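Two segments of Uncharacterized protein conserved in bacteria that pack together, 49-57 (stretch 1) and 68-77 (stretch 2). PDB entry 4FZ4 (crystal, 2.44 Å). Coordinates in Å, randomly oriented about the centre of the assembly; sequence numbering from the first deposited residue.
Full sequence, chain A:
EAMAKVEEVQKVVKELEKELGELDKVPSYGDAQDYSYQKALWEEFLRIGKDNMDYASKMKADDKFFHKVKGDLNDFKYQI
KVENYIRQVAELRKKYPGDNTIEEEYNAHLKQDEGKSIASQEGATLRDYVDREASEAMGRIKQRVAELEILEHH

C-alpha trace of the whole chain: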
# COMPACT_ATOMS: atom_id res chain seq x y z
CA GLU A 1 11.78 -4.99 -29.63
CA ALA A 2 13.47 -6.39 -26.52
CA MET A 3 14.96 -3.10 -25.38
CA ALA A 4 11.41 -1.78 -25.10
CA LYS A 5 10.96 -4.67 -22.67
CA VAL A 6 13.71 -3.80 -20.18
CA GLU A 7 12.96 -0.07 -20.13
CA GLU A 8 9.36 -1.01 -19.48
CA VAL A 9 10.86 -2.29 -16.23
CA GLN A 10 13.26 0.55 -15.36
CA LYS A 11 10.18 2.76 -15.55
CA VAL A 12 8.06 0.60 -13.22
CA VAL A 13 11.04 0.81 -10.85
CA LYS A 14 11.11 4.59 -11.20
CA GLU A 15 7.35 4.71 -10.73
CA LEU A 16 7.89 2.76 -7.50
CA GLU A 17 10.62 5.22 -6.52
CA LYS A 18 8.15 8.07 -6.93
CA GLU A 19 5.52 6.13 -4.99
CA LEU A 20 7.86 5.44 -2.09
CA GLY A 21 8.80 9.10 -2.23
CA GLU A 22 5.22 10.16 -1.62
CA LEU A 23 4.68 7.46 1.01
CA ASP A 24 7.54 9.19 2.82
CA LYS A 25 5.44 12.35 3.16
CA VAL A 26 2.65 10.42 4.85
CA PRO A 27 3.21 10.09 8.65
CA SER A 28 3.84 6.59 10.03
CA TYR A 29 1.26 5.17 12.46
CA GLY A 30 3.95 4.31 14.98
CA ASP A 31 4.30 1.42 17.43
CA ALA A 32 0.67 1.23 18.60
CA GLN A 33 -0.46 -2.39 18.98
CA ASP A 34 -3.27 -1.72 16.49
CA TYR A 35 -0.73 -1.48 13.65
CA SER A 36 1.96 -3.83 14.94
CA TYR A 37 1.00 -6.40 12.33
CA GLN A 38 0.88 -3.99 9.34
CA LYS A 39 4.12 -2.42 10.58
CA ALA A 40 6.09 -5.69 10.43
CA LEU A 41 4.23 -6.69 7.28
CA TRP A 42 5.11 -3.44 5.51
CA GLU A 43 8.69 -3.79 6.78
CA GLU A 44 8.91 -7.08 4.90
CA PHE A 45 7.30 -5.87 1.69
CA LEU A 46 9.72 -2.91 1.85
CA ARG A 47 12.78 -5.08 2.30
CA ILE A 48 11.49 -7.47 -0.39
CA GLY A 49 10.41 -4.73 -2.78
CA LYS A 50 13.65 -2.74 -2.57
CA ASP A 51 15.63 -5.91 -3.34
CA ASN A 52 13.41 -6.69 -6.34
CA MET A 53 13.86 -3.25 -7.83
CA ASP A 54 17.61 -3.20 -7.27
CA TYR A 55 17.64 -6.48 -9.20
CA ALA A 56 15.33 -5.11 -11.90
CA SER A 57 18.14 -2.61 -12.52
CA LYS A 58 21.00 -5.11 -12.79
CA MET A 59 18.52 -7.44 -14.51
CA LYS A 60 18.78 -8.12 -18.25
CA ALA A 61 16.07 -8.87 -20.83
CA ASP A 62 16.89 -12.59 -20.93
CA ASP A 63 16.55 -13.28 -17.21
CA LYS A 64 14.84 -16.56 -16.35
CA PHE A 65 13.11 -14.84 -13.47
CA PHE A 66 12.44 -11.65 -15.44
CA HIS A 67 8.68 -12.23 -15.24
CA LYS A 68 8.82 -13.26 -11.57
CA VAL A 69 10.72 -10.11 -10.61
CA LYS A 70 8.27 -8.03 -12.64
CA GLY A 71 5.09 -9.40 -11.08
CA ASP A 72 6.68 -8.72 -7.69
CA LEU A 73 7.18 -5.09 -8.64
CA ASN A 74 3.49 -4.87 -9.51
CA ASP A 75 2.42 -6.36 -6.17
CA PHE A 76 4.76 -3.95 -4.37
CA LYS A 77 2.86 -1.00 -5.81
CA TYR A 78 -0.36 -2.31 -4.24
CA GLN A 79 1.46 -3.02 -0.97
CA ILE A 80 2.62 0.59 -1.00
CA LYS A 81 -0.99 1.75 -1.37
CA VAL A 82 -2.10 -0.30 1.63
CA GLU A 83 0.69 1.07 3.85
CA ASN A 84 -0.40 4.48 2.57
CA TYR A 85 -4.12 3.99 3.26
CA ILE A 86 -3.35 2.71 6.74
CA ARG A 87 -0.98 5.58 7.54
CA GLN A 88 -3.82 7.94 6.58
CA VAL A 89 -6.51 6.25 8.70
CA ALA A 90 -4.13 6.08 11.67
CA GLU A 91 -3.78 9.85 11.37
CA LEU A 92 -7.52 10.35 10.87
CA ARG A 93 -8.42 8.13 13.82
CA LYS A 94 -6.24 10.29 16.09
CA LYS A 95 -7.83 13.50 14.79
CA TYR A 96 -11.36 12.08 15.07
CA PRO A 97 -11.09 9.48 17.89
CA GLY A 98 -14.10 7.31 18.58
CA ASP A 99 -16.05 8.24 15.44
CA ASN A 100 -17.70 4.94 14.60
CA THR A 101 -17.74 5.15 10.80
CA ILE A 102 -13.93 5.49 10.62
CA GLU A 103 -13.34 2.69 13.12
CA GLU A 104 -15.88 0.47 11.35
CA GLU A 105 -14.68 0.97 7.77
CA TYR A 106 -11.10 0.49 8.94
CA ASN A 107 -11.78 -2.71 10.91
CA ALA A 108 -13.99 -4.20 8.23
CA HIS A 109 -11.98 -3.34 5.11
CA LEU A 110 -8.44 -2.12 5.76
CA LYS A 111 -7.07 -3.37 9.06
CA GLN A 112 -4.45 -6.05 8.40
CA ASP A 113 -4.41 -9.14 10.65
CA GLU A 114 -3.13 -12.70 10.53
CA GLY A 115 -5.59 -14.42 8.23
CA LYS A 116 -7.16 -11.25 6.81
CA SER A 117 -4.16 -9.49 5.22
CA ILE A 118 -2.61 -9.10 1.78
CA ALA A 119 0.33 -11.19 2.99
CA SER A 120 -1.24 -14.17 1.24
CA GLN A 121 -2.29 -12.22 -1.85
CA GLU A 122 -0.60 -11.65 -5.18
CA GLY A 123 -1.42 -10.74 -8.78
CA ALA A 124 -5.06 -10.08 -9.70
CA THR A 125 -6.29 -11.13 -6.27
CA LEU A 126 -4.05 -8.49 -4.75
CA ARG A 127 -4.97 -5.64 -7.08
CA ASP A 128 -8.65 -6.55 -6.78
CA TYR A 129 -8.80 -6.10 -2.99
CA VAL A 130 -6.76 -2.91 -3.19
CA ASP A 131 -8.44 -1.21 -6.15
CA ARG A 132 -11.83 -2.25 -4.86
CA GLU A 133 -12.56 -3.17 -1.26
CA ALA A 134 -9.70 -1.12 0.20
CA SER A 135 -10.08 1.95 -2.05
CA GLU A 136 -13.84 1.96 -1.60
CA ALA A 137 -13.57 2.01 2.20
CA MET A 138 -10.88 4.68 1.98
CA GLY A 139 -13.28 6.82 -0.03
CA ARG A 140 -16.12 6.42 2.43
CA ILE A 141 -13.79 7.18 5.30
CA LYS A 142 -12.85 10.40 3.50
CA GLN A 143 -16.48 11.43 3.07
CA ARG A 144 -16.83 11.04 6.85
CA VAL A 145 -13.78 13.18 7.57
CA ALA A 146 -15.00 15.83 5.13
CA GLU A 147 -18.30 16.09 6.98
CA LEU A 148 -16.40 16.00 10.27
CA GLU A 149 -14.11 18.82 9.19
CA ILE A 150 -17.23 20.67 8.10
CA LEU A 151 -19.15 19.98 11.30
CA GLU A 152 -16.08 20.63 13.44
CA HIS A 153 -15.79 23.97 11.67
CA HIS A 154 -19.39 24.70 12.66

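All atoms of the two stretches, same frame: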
# COMPACT_ATOMS: atom_id res chain seq x y z
N GLY A 49 10.60 -5.57 -1.61
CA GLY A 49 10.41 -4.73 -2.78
C GLY A 49 11.66 -4.00 -3.22
O GLY A 49 11.95 -3.92 -4.41
N LYS A 50 12.41 -3.44 -2.26
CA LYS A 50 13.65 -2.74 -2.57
C LYS A 50 14.60 -3.71 -3.28
O LYS A 50 15.16 -3.40 -4.34
CB LYS A 50 14.29 -2.20 -1.28
CG LYS A 50 15.67 -1.54 -1.43
CD LYS A 50 15.62 -0.27 -2.28
CE LYS A 50 16.94 0.51 -2.22
NZ LYS A 50 18.13 -0.26 -2.70
N ASP A 51 14.76 -4.91 -2.72
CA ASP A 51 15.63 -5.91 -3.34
C ASP A 51 15.21 -6.17 -4.78
O ASP A 51 16.04 -6.12 -5.69
CB ASP A 51 15.58 -7.21 -2.55
CG ASP A 51 16.05 -7.03 -1.11
OD1 ASP A 51 16.06 -8.02 -0.36
OD2 ASP A 51 16.40 -5.89 -0.73
N ASN A 52 13.92 -6.43 -4.99
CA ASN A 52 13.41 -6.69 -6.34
C ASN A 52 13.67 -5.58 -7.33
O ASN A 52 13.92 -5.85 -8.51
CB ASN A 52 11.90 -6.96 -6.31
CG ASN A 52 11.59 -8.43 -6.17
OD1 ASN A 52 11.91 -9.23 -7.04
ND2 ASN A 52 10.96 -8.79 -5.06
N MET A 53 13.60 -4.33 -6.89
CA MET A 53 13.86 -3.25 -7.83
C MET A 53 15.34 -2.99 -8.05
O MET A 53 15.73 -2.49 -9.10
CB MET A 53 13.10 -1.95 -7.45
CG MET A 53 13.17 -1.52 -6.00
SD MET A 53 11.68 -0.54 -5.56
CE MET A 53 11.97 0.97 -6.42
N ASP A 54 16.18 -3.36 -7.09
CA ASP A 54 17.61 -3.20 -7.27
C ASP A 54 17.99 -4.19 -8.35
O ASP A 54 18.77 -3.88 -9.26
CB ASP A 54 18.38 -3.54 -5.98
CG ASP A 54 18.22 -2.49 -4.90
OD1 ASP A 54 17.74 -1.36 -5.20
OD2 ASP A 54 18.58 -2.78 -3.73
N TYR A 55 17.42 -5.39 -8.25
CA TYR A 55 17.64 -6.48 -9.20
C TYR A 55 17.11 -6.11 -10.58
O TYR A 55 17.76 -6.40 -11.58
CB TYR A 55 16.93 -7.74 -8.72
CG TYR A 55 17.27 -8.98 -9.53
CD1 TYR A 55 18.21 -9.91 -9.07
CD2 TYR A 55 16.67 -9.22 -10.77
CE1 TYR A 55 18.54 -11.03 -9.82
CE2 TYR A 55 16.99 -10.34 -11.53
CZ TYR A 55 17.93 -11.24 -11.05
OH TYR A 55 18.26 -12.36 -11.79
N ALA A 56 15.94 -5.49 -10.62
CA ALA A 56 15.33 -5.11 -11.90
C ALA A 56 16.20 -4.10 -12.63
O ALA A 56 15.96 -3.78 -13.80
CB ALA A 56 13.93 -4.55 -11.67
N SER A 57 17.21 -3.58 -11.94
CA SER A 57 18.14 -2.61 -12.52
C SER A 57 19.31 -3.38 -13.12
O SER A 57 19.69 -3.15 -14.27
CB SER A 57 18.63 -1.65 -11.43
OG SER A 57 17.54 -0.91 -10.89
N LYS A 68 9.03 -13.15 -13.01
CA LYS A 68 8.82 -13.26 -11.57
C LYS A 68 9.14 -11.94 -10.88
O LYS A 68 8.36 -11.44 -10.07
CB LYS A 68 9.70 -14.36 -10.99
CG LYS A 68 9.20 -15.77 -11.31
CD LYS A 68 7.84 -16.02 -10.67
CE LYS A 68 7.25 -17.33 -11.11
NZ LYS A 68 5.88 -17.53 -10.55
N VAL A 69 10.30 -11.37 -11.20
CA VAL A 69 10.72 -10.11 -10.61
C VAL A 69 9.73 -9.00 -10.98
O VAL A 69 9.44 -8.12 -10.16
CB VAL A 69 12.15 -9.72 -11.06
CG1 VAL A 69 12.46 -8.27 -10.67
CG2 VAL A 69 13.17 -10.65 -10.41
N LYS A 70 9.21 -9.05 -12.20
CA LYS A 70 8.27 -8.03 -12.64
C LYS A 70 6.96 -8.09 -11.84
O LYS A 70 6.54 -7.09 -11.26
CB LYS A 70 7.96 -8.19 -14.13
CG LYS A 70 7.09 -7.05 -14.67
CD LYS A 70 6.86 -7.14 -16.17
CE LYS A 70 6.03 -5.95 -16.65
NZ LYS A 70 5.75 -6.01 -18.11
N GLY A 71 6.33 -9.26 -11.82
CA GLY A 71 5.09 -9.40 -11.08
C GLY A 71 5.24 -8.89 -9.66
O GLY A 71 4.32 -8.28 -9.12
N ASP A 72 6.40 -9.15 -9.06
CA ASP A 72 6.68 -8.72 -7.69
C ASP A 72 6.67 -7.20 -7.58
O ASP A 72 6.22 -6.62 -6.58
CB ASP A 72 8.05 -9.25 -7.23
CG ASP A 72 7.99 -10.68 -6.72
OD1 ASP A 72 7.25 -11.49 -7.33
OD2 ASP A 72 8.67 -11.00 -5.73
N LEU A 73 7.17 -6.54 -8.62
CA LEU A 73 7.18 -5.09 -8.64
C LEU A 73 5.74 -4.60 -8.63
O LEU A 73 5.39 -3.68 -7.89
CB LEU A 73 7.92 -4.57 -9.86
CG LEU A 73 9.43 -4.89 -9.90
CD1 LEU A 73 10.10 -3.99 -10.94
CD2 LEU A 73 10.05 -4.66 -8.54
N ASN A 74 4.90 -5.23 -9.45
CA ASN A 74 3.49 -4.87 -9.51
C ASN A 74 2.80 -5.04 -8.16
O ASN A 74 2.03 -4.18 -7.74
CB ASN A 74 2.76 -5.72 -10.55
CG ASN A 74 3.19 -5.40 -11.96
OD1 ASN A 74 3.27 -4.24 -12.35
ND2 ASN A 74 3.46 -6.44 -12.74
N ASP A 75 3.06 -6.15 -7.47
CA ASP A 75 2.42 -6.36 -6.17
C ASP A 75 2.90 -5.30 -5.18
O ASP A 75 2.13 -4.80 -4.38
CB ASP A 75 2.73 -7.77 -5.63
CG ASP A 75 2.19 -8.89 -6.53
OD1 ASP A 75 1.32 -8.63 -7.40
OD2 ASP A 75 2.63 -10.05 -6.36
N PHE A 76 4.18 -4.95 -5.27
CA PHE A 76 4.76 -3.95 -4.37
C PHE A 76 3.96 -2.65 -4.41
O PHE A 76 3.66 -2.05 -3.38
CB PHE A 76 6.22 -3.70 -4.76
CG PHE A 76 6.98 -2.88 -3.75
CD1 PHE A 76 6.68 -2.97 -2.39
CD2 PHE A 76 7.98 -2.01 -4.16
CE1 PHE A 76 7.36 -2.20 -1.46
CE2 PHE A 76 8.68 -1.23 -3.23
CZ PHE A 76 8.36 -1.32 -1.88
N LYS A 77 3.62 -2.22 -5.62
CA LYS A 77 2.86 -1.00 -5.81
C LYS A 77 1.58 -1.04 -4.97
O LYS A 77 1.25 -0.08 -4.28
CB LYS A 77 2.54 -0.85 -7.29
CG LYS A 77 1.50 0.18 -7.62
CD LYS A 77 1.13 0.11 -9.10
CE LYS A 77 -0.04 1.03 -9.39
NZ LYS A 77 -0.51 0.90 -10.80

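Residues 68-77 are helical throughout, and they pack against the helix that includes residues 49-55. The two N-to-C directions differ by 135°, so the helices run roughly antiparallel but are clearly splayed. Their axes approach to 9.5 Å. The contact buries 416 Å² in total and is mostly apolar.

K68 makes no contact across the interface; the end of its side chain leads away. V69 is the first residue to engage. Its CA-to-CB bond points toward stretch 1, and its side chain touches N52, Y55 and A56. CG1 of V69 lies 3.6 Å from the backbone O of N52 and 4.1 Å from CB of A56. CG2 of V69 lies 3.8 Å from CD2 of Y55, approaching that ring obliquely.

K70 points away, and G71 does not take part. One turn on from V69, D72 supplies the polar element of the contact. ND2 of N52 donates a hydrogen bond to OD2 of D72 at 3.3 Å. The N-H...acceptor angle is 127°, so the bond is weak.

L73 leaves its backbone sideways, but the end of its side chain comes nearer to stretch 1. CD2 of L73 sits 3.7 Å from CB of N52 and 3.9 Å from the backbone N of M53. CD1 of L73 packs 3.9 Å from CB of A56. The small A56 side chain thus meets both V69 and L73.

N74 and D75 are out of reach. F76 closes the contact against G49. CA of G49 lies 3.8 Å from the centroid of the F76 ring and 6° off the ring normal, a CH-pi contact over the face. An ideal CB on G49 would fall 2.6 Å from CZ of F76, a clash, so the absence of a side chain permits this close fit. SD of M53 meets the ring edge, 3.9 Å from CE2 of F76.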